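Side-chain contacts in universal stress protein (Pseudomonas aeruginosa UCBPP-PA14, PDB 7MQ5), which is of unknown function but belongs to the universal stress protein family, whose relatives are commonly made in response to stress and in some cases bind ATP: residues A[230-233]-A[234-238]; A[256-259]-A[260-264]; A[273-277]-A[278-282]; A[80-83]-A[84-88]; A[106-109]-A[110-114]. All coordinates share one frame; numbering follows the deposited sequence.

Overall arrangement
The five contacts are local ones, on helices flanking a single ten-stranded mixed sheet or at the turns that start and end them. Contact 2 lies at the middle of the set: its Leu-264 and Ile-256 pack on Trp-113 of contact 5, the centres about 12 Å apart, and Leu-264 also meets Val-273 of contact 3, about 15 Å away between centres. Contact 1 joins the group through Pro-230 on Val-263. Contact 4 touches none of the others; its nearest atoms lie about 5 Å from those of contact 5. Contacts 1 and 4 are farthest apart, about 33 Å between centres, on opposite sides of the chain's centre.

Contact 1 (A[230-233]-A[234-238]); sequences PRTA and QKLDA
Thr-232 and Leu-236, one helical turn apart, lay their side chains side by side, both pointing the same way, and the methyl CG2 of the threonine meets CD1 of the leucine at 3.8 Å. In Thr-232 this methyl stands anti to the backbone N, while OG1 sits beside that N (chi1 -57°) and turns back up the helix to bond the carbonyl of Leu-228. Leu-236 also folds over the threonine carbonyl: its CG lies 3.4 Å from Thr-232 O, the same oxygen that accepts from Leu-236 N. On another side of the helix Gln-234 bends at chi2 (67°), and its NE2 bonds Glu-268. The helix ends in a Schellman motif. Asp-237 takes a positive phi of 54°, which turns the chain so that Ala-238 N donates to Ala-233 O at 2.9 Å, in the carbonyl plane, while Asp-237 N donates to Gln-234 O at 3.0 Å. The same turn brings the methyls of Ala-233 and Ala-238 together, CB to CB 4.3 Å. A water lies 2.8 Å from Ala-238 O, placed to donate to it; its approach to Ala-233 O is long and weak. Arg-130 holds the turn through a salt bridge to Asp-237 and a bond to Ala-238 O. Thr-232, Ala-233, Leu-236 and Ala-238 all press on Leu-138 of strand 136-141, and Thr-232 and Leu-236 reach strands 171-178 and 218-222 as well, so this last turn of helix 225-236 rests across three neighbouring strands.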
loop_
_atom_site.group_PDB
_atom_site.type_symbol
_atom_site.label_atom_id
_atom_site.label_comp_id
_atom_site.label_asym_id
_atom_site.label_seq_id
_atom_site.Cartn_x
_atom_site.Cartn_y
_atom_site.Cartn_z
ATOM N N PRO A 230 -13.257 -6.093 -0.574
ATOM C CA PRO A 230 -13.973 -4.826 -0.448
ATOM C C PRO A 230 -15.197 -4.896 0.486
ATOM O O PRO A 230 -15.505 -3.921 1.155
ATOM C CB PRO A 230 -14.363 -4.480 -1.892
ATOM C CG PRO A 230 -13.354 -5.223 -2.735
ATOM C CD PRO A 230 -13.082 -6.506 -1.979
ATOM N N ARG A 231 -15.901 -6.028 0.531
ATOM C CA ARG A 231 -17.073 -6.072 1.449
ATOM C C ARG A 231 -16.608 -5.905 2.896
ATOM O O ARG A 231 -17.267 -5.195 3.682
ATOM C CB ARG A 231 -17.831 -7.393 1.335
ATOM C CG ARG A 231 -18.636 -7.532 0.061
ATOM C CD ARG A 231 -19.231 -8.918 0.015
ATOM N NE ARG A 231 -19.871 -9.208 -1.247
ATOM C CZ ARG A 231 -20.373 -10.408 -1.549
ATOM N NH1 ARG A 231 -20.248 -11.403 -0.688
ATOM N NH2 ARG A 231 -20.961 -10.625 -2.710
ATOM N N THR A 232 -15.524 -6.583 3.253
ATOM C CA THR A 232 -15.055 -6.487 4.652
ATOM C C THR A 232 -14.551 -5.072 4.923
ATOM O O THR A 232 -14.829 -4.534 5.999
ATOM C CB THR A 232 -14.011 -7.566 4.928
ATOM O OG1 THR A 232 -14.605 -8.829 4.634
ATOM C CG2 THR A 232 -13.511 -7.516 6.349
ATOM N N ALA A 233 -13.832 -4.483 3.973
ATOM C CA ALA A 233 -13.348 -3.104 4.172
ATOM C C ALA A 233 -14.531 -2.166 4.389
ATOM O O ALA A 233 -14.468 -1.304 5.276
ATOM C CB ALA A 233 -12.522 -2.659 2.987
ATOM N N GLN A 234 -15.589 -2.349 3.611
ATOM C CA GLN A 234 -16.753 -1.442 3.721
ATOM C C GLN A 234 -17.463 -1.666 5.068
ATOM O O GLN A 234 -17.812 -0.683 5.744
ATOM C CB GLN A 234 -17.713 -1.682 2.556
ATOM C CG GLN A 234 -18.872 -0.705 2.541
ATOM C CD GLN A 234 -18.432 0.707 2.261
ATOM O OE1 GLN A 234 -18.687 1.619 3.045
ATOM N NE2 GLN A 234 -17.717 0.882 1.160
ATOM N N LYS A 235 -17.649 -2.923 5.464
ATOM C CA LYS A 235 -18.367 -3.229 6.730
ATOM C C LYS A 235 -17.592 -2.664 7.928
ATOM O O LYS A 235 -18.223 -2.142 8.858
ATOM C CB LYS A 235 -18.581 -4.742 6.854
ATOM C CG LYS A 235 -19.307 -5.192 8.116
ATOM C CD LYS A 235 -20.711 -4.636 8.267
ATOM C CE LYS A 235 -21.380 -5.068 9.555
ATOM N NZ LYS A 235 -22.781 -4.600 9.610
ATOM N N LEU A 236 -16.266 -2.746 7.899
ATOM C CA LEU A 236 -15.405 -2.226 8.999
ATOM C C LEU A 236 -15.165 -0.719 8.845
ATOM O O LEU A 236 -14.562 -0.128 9.753
ATOM C CB LEU A 236 -14.046 -2.930 8.959
ATOM C CG LEU A 236 -14.042 -4.417 9.288
ATOM C CD1 LEU A 236 -12.657 -5.008 9.056
ATOM C CD2 LEU A 236 -14.497 -4.669 10.719
ATOM N N ASP A 237 -15.558 -0.137 7.710
ATOM C CA ASP A 237 -15.189 1.272 7.404
ATOM C C ASP A 237 -13.656 1.389 7.527
ATOM O O ASP A 237 -13.161 2.389 8.085
ATOM C CB ASP A 237 -15.933 2.272 8.292
ATOM C CG ASP A 237 -15.935 3.698 7.767
ATOM O OD1 ASP A 237 -15.695 3.887 6.559
ATOM O OD2 ASP A 237 -16.212 4.612 8.571
ATOM N N ALA A 238 -12.919 0.399 7.002
ATOM C CA ALA A 238 -11.443 0.416 7.114
ATOM C C ALA A 238 -10.893 1.704 6.497
ATOM O O ALA A 238 -11.380 2.127 5.422
ATOM C CB ALA A 238 -10.855 -0.792 6.429
HETATM O O HOH W 1 -13.472 1.565 3.620
#

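Contact 2 (A[256-259]-A[260-264]); sequences IGNT and AEVVL
Segments 256-259 and 260-264 form the start of a helix, with Gly-257 at the N-cap. Gly-257 has a phi of 94°, and its carbonyl takes the first helical bond, from Glu-261 N at 3.0 Å; Val-262 N and Val-263 N then bond to Asn-258 O and Thr-259 O. Ahead of these, Ala-260 N donates to a water at 2.9 Å, and that water in turn donates to Ile-256 O, bridging the turn before the helix to its first coil. Among the side chains, Ile-256 aims its CG2 branch at the helix. This methyl, anti to the backbone N (chi1 -64° places CG1 beside the N instead), touches Ala-260 CB at 3.6 Å and Glu-261 CG at 3.8 Å. The extended Glu-261 chain crosses the isoleucine obliquely and runs back past the Gly-257 carbonyl. Its carboxylate OE2 accepts from a second water at 2.7 Å, which accepts from Gly-257 N, so the acid is linked to the N-cap backbone through solvent. Farther along, Val-262 CG2 lies 3.8 Å from OD1 of Asn-258. Thr-259 and Val-263 point the same way, their CG2 methyls 4.1 Å apart, and this pair packs on Ile-229 of helix 225-236. Leu-264 packs on Val-271 and Val-273 of the following strand. Helix 258-264 is the crossover of a beta-alpha-beta unit between strands 240-244 and 270-274, the right-handed connection usual in the Rossmann-like alpha/beta fold of universal stress proteins.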
loop_
_atom_site.group_PDB
_atom_site.type_symbol
_atom_site.label_atom_id
_atom_site.label_comp_id
_atom_site.label_asym_id
_atom_site.label_seq_id
_atom_site.Cartn_x
_atom_site.Cartn_y
_atom_site.Cartn_z
ATOM N N ILE A 256 0.214 -7.779 -11.428
ATOM C CA ILE A 256 -0.667 -7.322 -10.312
ATOM C C ILE A 256 -1.647 -8.453 -9.950
ATOM O O ILE A 256 -1.781 -8.785 -8.749
ATOM C CB ILE A 256 -1.401 -6.020 -10.681
ATOM C CG1 ILE A 256 -0.440 -4.846 -10.887
ATOM C CG2 ILE A 256 -2.463 -5.706 -9.643
ATOM C CD1 ILE A 256 0.235 -4.369 -9.652
ATOM N N GLY A 257 -2.269 -9.049 -10.964
ATOM C CA GLY A 257 -3.244 -10.131 -10.747
ATOM C C GLY A 257 -4.665 -9.608 -10.687
ATOM O O GLY A 257 -4.871 -8.466 -10.266
ATOM N N ASN A 258 -5.634 -10.472 -10.979
ATOM C CA ASN A 258 -7.046 -10.017 -11.025
ATOM C C ASN A 258 -7.544 -9.541 -9.659
ATOM O O ASN A 258 -8.269 -8.530 -9.615
ATOM C CB ASN A 258 -7.989 -11.110 -11.515
ATOM C CG ASN A 258 -9.414 -10.612 -11.645
ATOM O OD1 ASN A 258 -9.715 -9.812 -12.531
ATOM N ND2 ASN A 258 -10.295 -11.078 -10.769
ATOM N N THR A 259 -7.217 -10.249 -8.578
ATOM C CA THR A 259 -7.792 -9.827 -7.273
ATOM C C THR A 259 -7.341 -8.403 -6.957
ATOM O O THR A 259 -8.193 -7.556 -6.646
ATOM C CB THR A 259 -7.425 -10.786 -6.133
ATOM O OG1 THR A 259 -8.039 -12.043 -6.424
ATOM C CG2 THR A 259 -7.882 -10.301 -4.774
ATOM N N ALA A 260 -6.039 -8.154 -7.022
ATOM C CA ALA A 260 -5.549 -6.807 -6.671
ATOM C C ALA A 260 -6.080 -5.768 -7.666
ATOM O O ALA A 260 -6.381 -4.652 -7.226
ATOM C CB ALA A 260 -4.038 -6.803 -6.575
ATOM N N GLU A 261 -6.217 -6.121 -8.947
ATOM C CA GLU A 261 -6.749 -5.140 -9.933
ATOM C C GLU A 261 -8.155 -4.697 -9.516
ATOM O O GLU A 261 -8.425 -3.480 -9.413
ATOM C CB GLU A 261 -6.795 -5.752 -11.332
ATOM C CG GLU A 261 -5.436 -5.879 -11.990
ATOM C CD GLU A 261 -5.477 -6.490 -13.379
ATOM O OE1 GLU A 261 -6.545 -7.007 -13.768
ATOM O OE2 GLU A 261 -4.448 -6.443 -14.070
ATOM N N VAL A 262 -9.024 -5.664 -9.243
ATOM C CA VAL A 262 -10.426 -5.317 -8.882
ATOM C C VAL A 262 -10.457 -4.580 -7.540
ATOM O O VAL A 262 -11.131 -3.547 -7.440
ATOM C CB VAL A 262 -11.310 -6.577 -8.858
ATOM C CG1 VAL A 262 -12.707 -6.260 -8.348
ATOM C CG2 VAL A 262 -11.373 -7.242 -10.228
ATOM N N VAL A 263 -9.758 -5.090 -6.531
ATOM C CA VAL A 263 -9.796 -4.456 -5.184
ATOM C C VAL A 263 -9.283 -3.004 -5.257
ATOM O O VAL A 263 -9.901 -2.106 -4.660
ATOM C CB VAL A 263 -9.003 -5.338 -4.197
ATOM C CG1 VAL A 263 -8.756 -4.663 -2.864
ATOM C CG2 VAL A 263 -9.679 -6.689 -4.027
ATOM N N LEU A 264 -8.182 -2.767 -5.958
ATOM C CA LEU A 264 -7.606 -1.397 -6.008
ATOM C C LEU A 264 -8.560 -0.403 -6.670
ATOM O O LEU A 264 -8.513 0.777 -6.308
ATOM C CB LEU A 264 -6.266 -1.451 -6.749
ATOM C CG LEU A 264 -5.062 -1.686 -5.844
ATOM C CD1 LEU A 264 -3.883 -2.285 -6.607
ATOM C CD2 LEU A 264 -4.684 -0.395 -5.133
HETATM O O HOH W 2 -3.894 -10.061 -7.400
HETATM O O HOH W 3 -2.283 -8.076 -13.747
#

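Contact 3 (A[273-277]-A[278-282]); sequences VLKPD and DIIAH
Lys-275, Pro-276, Ile-279 and Ile-280 pack where strand 270-274 of the alpha/beta fold passes into helix 277-287, with Pro-276 at the N-cap. The close-packed part is apolar. The lysine's aliphatic chain crosses both isoleucines at about a right angle: its CB touches Ile-280 CD1 at 3.7 Å, and its CD lies 4.0 Å from Ile-279 CG2. The Pro-276 ring lies alongside Ile-279, its CG 4.0 Å from CG1. Ile-279 holds CG1 beside its own N (chi1 -63°), which sets that branch against the ring and leaves CG2 for the lysine. Beyond this packing Lys-275 bends at chi4, and NZ bonds the carbonyls of Leu-116 and Ala-119, near the end of helix 110-118. Pro-276 O accepts a nearly straight bond from Ile-280 N, 3.0 Å, and a weak one from Ile-279 N. The other side is open to solvent. Asp-277 and Asp-278 are exposed at the first turn, where acidic groups would probably interact favourably with the helix dipole; their carboxylates are not in contact. One turn on, the backbone N of His-282 bonds Asp-278 O from one face of its plane. From the opposite face His-282 ND1 donates to Asp-278 O at 2.8 Å.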
loop_
_atom_site.group_PDB
_atom_site.type_symbol
_atom_site.label_atom_id
_atom_site.label_comp_id
_atom_site.label_asym_id
_atom_site.label_seq_id
_atom_site.Cartn_x
_atom_site.Cartn_y
_atom_site.Cartn_z
ATOM N N VAL A 273 0.095 -1.338 -1.197
ATOM C CA VAL A 273 0.313 -2.447 -2.159
ATOM C C VAL A 273 1.735 -2.988 -2.008
ATOM O O VAL A 273 2.704 -2.242 -2.237
ATOM C CB VAL A 273 0.053 -1.947 -3.586
ATOM C CG1 VAL A 273 0.265 -3.064 -4.590
ATOM C CG2 VAL A 273 -1.340 -1.349 -3.714
ATOM N N LEU A 274 1.823 -4.253 -1.610
ATOM C CA LEU A 274 3.102 -4.964 -1.444
ATOM C C LEU A 274 3.255 -5.983 -2.571
ATOM O O LEU A 274 2.241 -6.453 -3.095
ATOM C CB LEU A 274 3.118 -5.659 -0.082
ATOM C CG LEU A 274 2.855 -4.745 1.107
ATOM C CD1 LEU A 274 2.850 -5.539 2.395
ATOM C CD2 LEU A 274 3.870 -3.620 1.176
ATOM N N LYS A 275 4.493 -6.304 -2.906
ATOM C CA LYS A 275 4.780 -7.315 -3.944
ATOM C C LYS A 275 5.675 -8.393 -3.363
ATOM O O LYS A 275 6.401 -8.150 -2.404
ATOM C CB LYS A 275 5.466 -6.690 -5.156
ATOM C CG LYS A 275 4.692 -5.569 -5.835
ATOM C CD LYS A 275 5.338 -5.139 -7.125
ATOM C CE LYS A 275 4.578 -4.057 -7.871
ATOM N NZ LYS A 275 4.754 -2.698 -7.298
ATOM N N PRO A 276 5.639 -9.614 -3.938
ATOM C CA PRO A 276 6.540 -10.677 -3.506
ATOM C C PRO A 276 8.002 -10.244 -3.655
ATOM O O PRO A 276 8.329 -9.519 -4.576
ATOM C CB PRO A 276 6.231 -11.834 -4.465
ATOM C CG PRO A 276 4.821 -11.574 -4.921
ATOM C CD PRO A 276 4.713 -10.066 -4.984
ATOM N N ASP A 277 8.860 -10.747 -2.773
ATOM C CA ASP A 277 10.303 -10.395 -2.804
ATOM C C ASP A 277 10.933 -10.659 -4.182
ATOM O O ASP A 277 11.733 -9.819 -4.619
ATOM C CB ASP A 277 11.086 -11.154 -1.731
ATOM C CG ASP A 277 10.752 -10.757 -0.305
ATOM O OD1 ASP A 277 10.135 -9.696 -0.117
ATOM O OD2 ASP A 277 11.143 -11.506 0.610
ATOM N N ASP A 278 10.598 -11.787 -4.820
ATOM C CA ASP A 278 11.177 -12.161 -6.144
ATOM C C ASP A 278 10.749 -11.156 -7.225
ATOM O O ASP A 278 11.538 -10.911 -8.160
ATOM C CB ASP A 278 10.759 -13.576 -6.564
ATOM C CG ASP A 278 11.348 -14.711 -5.738
ATOM O OD1 ASP A 278 12.240 -14.445 -4.902
ATOM O OD2 ASP A 278 10.914 -15.865 -5.948
ATOM N N ILE A 279 9.525 -10.644 -7.118
ATOM C CA ILE A 279 8.986 -9.646 -8.084
ATOM C C ILE A 279 9.681 -8.298 -7.833
ATOM O O ILE A 279 10.105 -7.649 -8.800
ATOM C CB ILE A 279 7.450 -9.554 -7.960
ATOM C CG1 ILE A 279 6.746 -10.871 -8.311
ATOM C CG2 ILE A 279 6.918 -8.402 -8.791
ATOM C CD1 ILE A 279 6.916 -11.282 -9.739
ATOM N N ILE A 280 9.812 -7.899 -6.572
ATOM C CA ILE A 280 10.542 -6.641 -6.227
ATOM C C ILE A 280 11.961 -6.698 -6.805
ATOM O O ILE A 280 12.399 -5.694 -7.391
ATOM C CB ILE A 280 10.568 -6.435 -4.699
ATOM C CG1 ILE A 280 9.173 -6.126 -4.145
ATOM C CG2 ILE A 280 11.583 -5.367 -4.316
ATOM C CD1 ILE A 280 8.615 -4.794 -4.577
ATOM N N ALA A 281 12.665 -7.819 -6.628
ATOM C CA ALA A 281 14.054 -7.933 -7.130
ATOM C C ALA A 281 14.087 -7.709 -8.648
ATOM O O ALA A 281 14.985 -6.988 -9.121
ATOM C CB ALA A 281 14.632 -9.273 -6.752
ATOM N N HIS A 282 13.151 -8.311 -9.383
ATOM C CA HIS A 282 13.122 -8.163 -10.866
ATOM C C HIS A 282 12.760 -6.710 -11.225
ATOM O O HIS A 282 13.388 -6.150 -12.134
ATOM C CB HIS A 282 12.186 -9.205 -11.505
ATOM C CG HIS A 282 12.733 -10.597 -11.582
ATOM N ND1 HIS A 282 12.335 -11.609 -10.723
ATOM C CD2 HIS A 282 13.627 -11.158 -12.425
ATOM C CE1 HIS A 282 12.964 -12.728 -11.034
ATOM N NE2 HIS A 282 13.763 -12.479 -12.073
#

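Contact 4 (A[80-83]-A[84-88]); sequences TIIA and EQQAE
The carboxylate of Glu-84 and the backbone carbonyl of Thr-80 meet through a water on helix 77-88, one of the helices that pack on the sheet of this alpha/beta fold. The water donates to Glu-84 OE1 and to Thr-80 O, each at 2.8 Å, and Thr-80 O also accepts from Glu-84 N. The acid is buried; its OE2 accepts from His-39 and Asn-70, so both oxygens have partners. The chain reaches there by leaving anti to the backbone N (chi1 -158°) and bending at chi2. The amides of Gln-85 and Gln-86 form the second flat pair. Gln-85 CB lies 3.5 Å from Ile-82 O, and its NE2 bonds Cys-90 O just past the helix. Gln-86 instead sets CG beside its backbone N (chi1 -71°), so that this carbon passes 3.4 Å from Ile-82 O. The end of Gln-86 bonds Glu-284 of helix 277-287 and Ser-288 just beyond it, linking helix 77-88 to the C-terminal end of the chain. Around these groups the backbone bonds run in regular alpha-helical steps, Gln-85 N to Ile-81 O at 2.9 Å being one of them. Ile-81 lies on Leu-11 and Val-13 of strand 9-13, and Ile-82 on Leu-115 and Phe-118 of helix 110-118. The two amides join by a bond of 162° at the hydrogen: Gln-86 NE2 donates to Gln-85 OE1 at 2.9 Å, the acceptor lying in the donor's amide plane but the donor tilted from the Gln-85 carbonyl plane.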
loop_
_atom_site.group_PDB
_atom_site.type_symbol
_atom_site.label_atom_id
_atom_site.label_comp_id
_atom_site.label_asym_id
_atom_site.label_seq_id
_atom_site.Cartn_x
_atom_site.Cartn_y
_atom_site.Cartn_z
ATOM N N THR A 80 8.728 9.456 -13.707
ATOM C CA THR A 80 9.406 10.497 -12.895
ATOM C C THR A 80 9.438 10.048 -11.427
ATOM O O THR A 80 10.490 10.152 -10.763
ATOM C CB THR A 80 8.705 11.847 -13.051
ATOM O OG1 THR A 80 8.717 12.228 -14.425
ATOM C CG2 THR A 80 9.365 12.920 -12.226
ATOM N N ILE A 81 8.314 9.525 -10.952
ATOM C CA ILE A 81 8.232 9.039 -9.549
ATOM C C ILE A 81 9.213 7.881 -9.327
ATOM O O ILE A 81 9.956 7.905 -8.328
ATOM C CB ILE A 81 6.787 8.625 -9.230
ATOM C CG1 ILE A 81 5.857 9.834 -9.324
ATOM C CG2 ILE A 81 6.711 7.960 -7.870
ATOM C CD1 ILE A 81 4.394 9.496 -9.316
ATOM N N ILE A 82 9.204 6.873 -10.203
ATOM C CA ILE A 82 10.119 5.715 -9.985
ATOM C C ILE A 82 11.582 6.169 -10.112
ATOM O O ILE A 82 12.408 5.717 -9.300
ATOM C CB ILE A 82 9.739 4.552 -10.915
ATOM C CG1 ILE A 82 8.375 3.987 -10.507
ATOM C CG2 ILE A 82 10.821 3.481 -10.932
ATOM C CD1 ILE A 82 7.773 3.024 -11.493
ATOM N N ALA A 83 11.897 7.060 -11.054
ATOM C CA ALA A 83 13.300 7.526 -11.158
ATOM C C ALA A 83 13.710 8.220 -9.853
ATOM O O ALA A 83 14.877 8.077 -9.430
ATOM C CB ALA A 83 13.483 8.436 -12.347
ATOM N N GLU A 84 12.797 8.972 -9.244
ATOM C CA GLU A 84 13.141 9.672 -7.981
ATOM C C GLU A 84 13.322 8.651 -6.850
ATOM O O GLU A 84 14.228 8.818 -6.012
ATOM C CB GLU A 84 12.079 10.709 -7.627
ATOM C CG GLU A 84 12.609 11.779 -6.700
ATOM C CD GLU A 84 13.539 12.779 -7.373
ATOM O OE1 GLU A 84 13.772 12.679 -8.618
ATOM O OE2 GLU A 84 14.006 13.678 -6.658
ATOM N N GLN A 85 12.460 7.642 -6.795
ATOM C CA GLN A 85 12.598 6.564 -5.785
ATOM C C GLN A 85 13.978 5.906 -5.928
ATOM O O GLN A 85 14.621 5.609 -4.899
ATOM C CB GLN A 85 11.459 5.563 -5.972
ATOM C CG GLN A 85 11.511 4.396 -4.997
ATOM C CD GLN A 85 12.361 3.242 -5.473
ATOM O OE1 GLN A 85 12.516 3.001 -6.670
ATOM N NE2 GLN A 85 12.878 2.471 -4.526
ATOM N N GLN A 86 14.414 5.685 -7.165
ATOM C CA GLN A 86 15.732 5.051 -7.405
ATOM C C GLN A 86 16.868 5.979 -6.955
ATOM O O GLN A 86 17.801 5.504 -6.276
ATOM C CB GLN A 86 15.858 4.692 -8.891
ATOM C CG GLN A 86 14.962 3.528 -9.295
ATOM C CD GLN A 86 15.513 2.240 -8.741
ATOM O OE1 GLN A 86 16.611 1.816 -9.102
ATOM N NE2 GLN A 86 14.762 1.617 -7.852
ATOM N N ALA A 87 16.787 7.255 -7.319
ATOM C CA ALA A 87 17.857 8.225 -6.990
ATOM C C ALA A 87 17.998 8.400 -5.477
ATOM O O ALA A 87 19.135 8.486 -4.978
ATOM C CB ALA A 87 17.551 9.551 -7.632
ATOM N N GLU A 88 16.877 8.435 -4.761
ATOM C CA GLU A 88 16.878 8.742 -3.310
ATOM C C GLU A 88 16.871 7.466 -2.458
ATOM O O GLU A 88 17.068 7.584 -1.238
ATOM C CB GLU A 88 15.693 9.665 -3.027
ATOM C CG GLU A 88 15.812 11.006 -3.724
ATOM C CD GLU A 88 16.936 11.877 -3.204
ATOM O OE1 GLU A 88 17.319 11.703 -2.039
ATOM O OE2 GLU A 88 17.429 12.711 -3.971
HETATM O O HOH W 4 12.688 11.917 -11.114
#

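Contact 5 (A[106-109]-A[110-114]); sequences AILT and PDDWK
A capping box closes the N-terminus of helix 110-118, with Thr-109 at the N-cap and Asp-112 three residues on. Thr-109 OG1 accepts from Asp-112 N at 3.0 Å; in return Asp-112 OD2 accepts from Thr-109 N, also at 3.0 Å, on the anti side of the carboxylate and 34° out of its plane. The threonine puts OG1 between its backbone N and carbonyl carbon (chi1 72°), turning the hydroxyl over the first helical turn. The other carboxylate oxygen of Asp-112 makes a salt bridge with Lys-95, which probably stabilises its charge. Beside the box, Leu-108 crosses Trp-113 at about a right angle. Its CD1 sits over one face of the indole, offset toward the rim, in a CH-pi contact, 4.3 Å from the centroid of the six-membered ring, and its CB lies 3.6 Å from NE1. Trp-113 NE1 bonds Asp-265 and, weakly, a water that also donates to Leu-108 O at 3.0 Å. Asp-265 accepts from Leu-108 N too, so one carboxylate oxygen joins loop and indole. Reciprocal side-chain-to-backbone bonds between N-cap and N3 are the signature of the capping box, here at a loop-to-helix junction of the alpha/beta fold.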
loop_
_atom_site.group_PDB
_atom_site.type_symbol
_atom_site.label_atom_id
_atom_site.label_comp_id
_atom_site.label_asym_id
_atom_site.label_seq_id
_atom_site.Cartn_x
_atom_site.Cartn_y
_atom_site.Cartn_z
ATOM N N ALA A 106 -13.734 5.624 -7.535
ATOM C CA ALA A 106 -12.768 4.652 -6.956
ATOM C C ALA A 106 -11.764 4.111 -7.989
ATOM O O ALA A 106 -10.760 3.529 -7.575
ATOM C CB ALA A 106 -13.505 3.518 -6.289
ATOM N N ILE A 107 -11.996 4.377 -9.276
ATOM C CA ILE A 107 -11.140 3.841 -10.377
ATOM C C ILE A 107 -9.783 4.557 -10.411
ATOM O O ILE A 107 -9.766 5.800 -10.562
ATOM C CB ILE A 107 -11.882 3.986 -11.720
ATOM C CG1 ILE A 107 -13.268 3.335 -11.686
ATOM C CG2 ILE A 107 -11.035 3.460 -12.867
ATOM C CD1 ILE A 107 -13.251 1.851 -11.407
ATOM N N LEU A 108 -8.682 3.803 -10.338
ATOM C CA LEU A 108 -7.340 4.434 -10.427
ATOM C C LEU A 108 -7.091 4.873 -11.875
ATOM O O LEU A 108 -7.618 4.246 -12.816
ATOM C CB LEU A 108 -6.257 3.446 -9.989
ATOM C CG LEU A 108 -6.386 2.854 -8.591
ATOM C CD1 LEU A 108 -5.148 2.027 -8.280
ATOM C CD2 LEU A 108 -6.600 3.918 -7.523
ATOM N N THR A 109 -6.271 5.901 -12.044
ATOM C CA THR A 109 -5.943 6.364 -13.411
ATOM C C THR A 109 -4.989 5.386 -14.088
ATOM O O THR A 109 -4.284 4.620 -13.436
ATOM C CB THR A 109 -5.294 7.747 -13.391
ATOM O OG1 THR A 109 -3.962 7.632 -12.878
ATOM C CG2 THR A 109 -6.107 8.748 -12.597
ATOM N N PRO A 110 -4.926 5.380 -15.434
ATOM C CA PRO A 110 -3.961 4.533 -16.126
ATOM C C PRO A 110 -2.519 4.795 -15.654
ATOM O O PRO A 110 -1.764 3.854 -15.539
ATOM C CB PRO A 110 -4.189 4.913 -17.595
ATOM C CG PRO A 110 -5.648 5.289 -17.650
ATOM C CD PRO A 110 -5.884 6.027 -16.354
ATOM N N ASP A 111 -2.173 6.047 -15.353
ATOM C CA ASP A 111 -0.776 6.317 -14.919
ATOM C C ASP A 111 -0.566 5.741 -13.508
ATOM O O ASP A 111 0.528 5.226 -13.237
ATOM C CB ASP A 111 -0.422 7.798 -15.014
ATOM C CG ASP A 111 1.073 8.027 -14.868
ATOM O OD1 ASP A 111 1.815 7.794 -15.857
ATOM O OD2 ASP A 111 1.482 8.330 -13.752
ATOM N N ASP A 112 -1.579 5.831 -12.638
ATOM C CA ASP A 112 -1.509 5.213 -11.284
ATOM C C ASP A 112 -1.237 3.710 -11.435
ATOM O O ASP A 112 -0.445 3.141 -10.666
ATOM C CB ASP A 112 -2.838 5.330 -10.527
ATOM C CG ASP A 112 -3.238 6.690 -9.978
ATOM O OD1 ASP A 112 -2.332 7.480 -9.677
ATOM O OD2 ASP A 112 -4.490 6.926 -9.817
ATOM N N TRP A 113 -1.897 3.077 -12.399
ATOM C CA TRP A 113 -1.698 1.624 -12.613
ATOM C C TRP A 113 -0.260 1.336 -13.053
ATOM O O TRP A 113 0.302 0.327 -12.599
ATOM C CB TRP A 113 -2.749 1.065 -13.573
ATOM C CG TRP A 113 -3.981 0.632 -12.840
ATOM C CD1 TRP A 113 -5.242 1.152 -12.878
ATOM C CD2 TRP A 113 -4.001 -0.387 -11.828
ATOM N NE1 TRP A 113 -6.055 0.462 -12.011
ATOM C CE2 TRP A 113 -5.309 -0.454 -11.322
ATOM C CE3 TRP A 113 -3.016 -1.217 -11.288
ATOM C CZ2 TRP A 113 -5.674 -1.386 -10.351
ATOM C CZ3 TRP A 113 -3.364 -2.108 -10.299
ATOM C CH2 TRP A 113 -4.678 -2.192 -9.848
ATOM N N LYS A 114 0.330 2.185 -13.892
ATOM C CA LYS A 114 1.728 1.944 -14.329
ATOM C C LYS A 114 2.664 2.125 -13.127
ATOM O O LYS A 114 3.624 1.359 -13.003
ATOM C CB LYS A 114 2.064 2.852 -15.510
ATOM C CG LYS A 114 1.360 2.443 -16.797
ATOM C CD LYS A 114 1.630 3.339 -17.978
ATOM C CE LYS A 114 0.930 2.857 -19.231
ATOM N NZ LYS A 114 1.127 3.801 -20.349
HETATM O O HOH W 5 -8.671 1.579 -13.556
#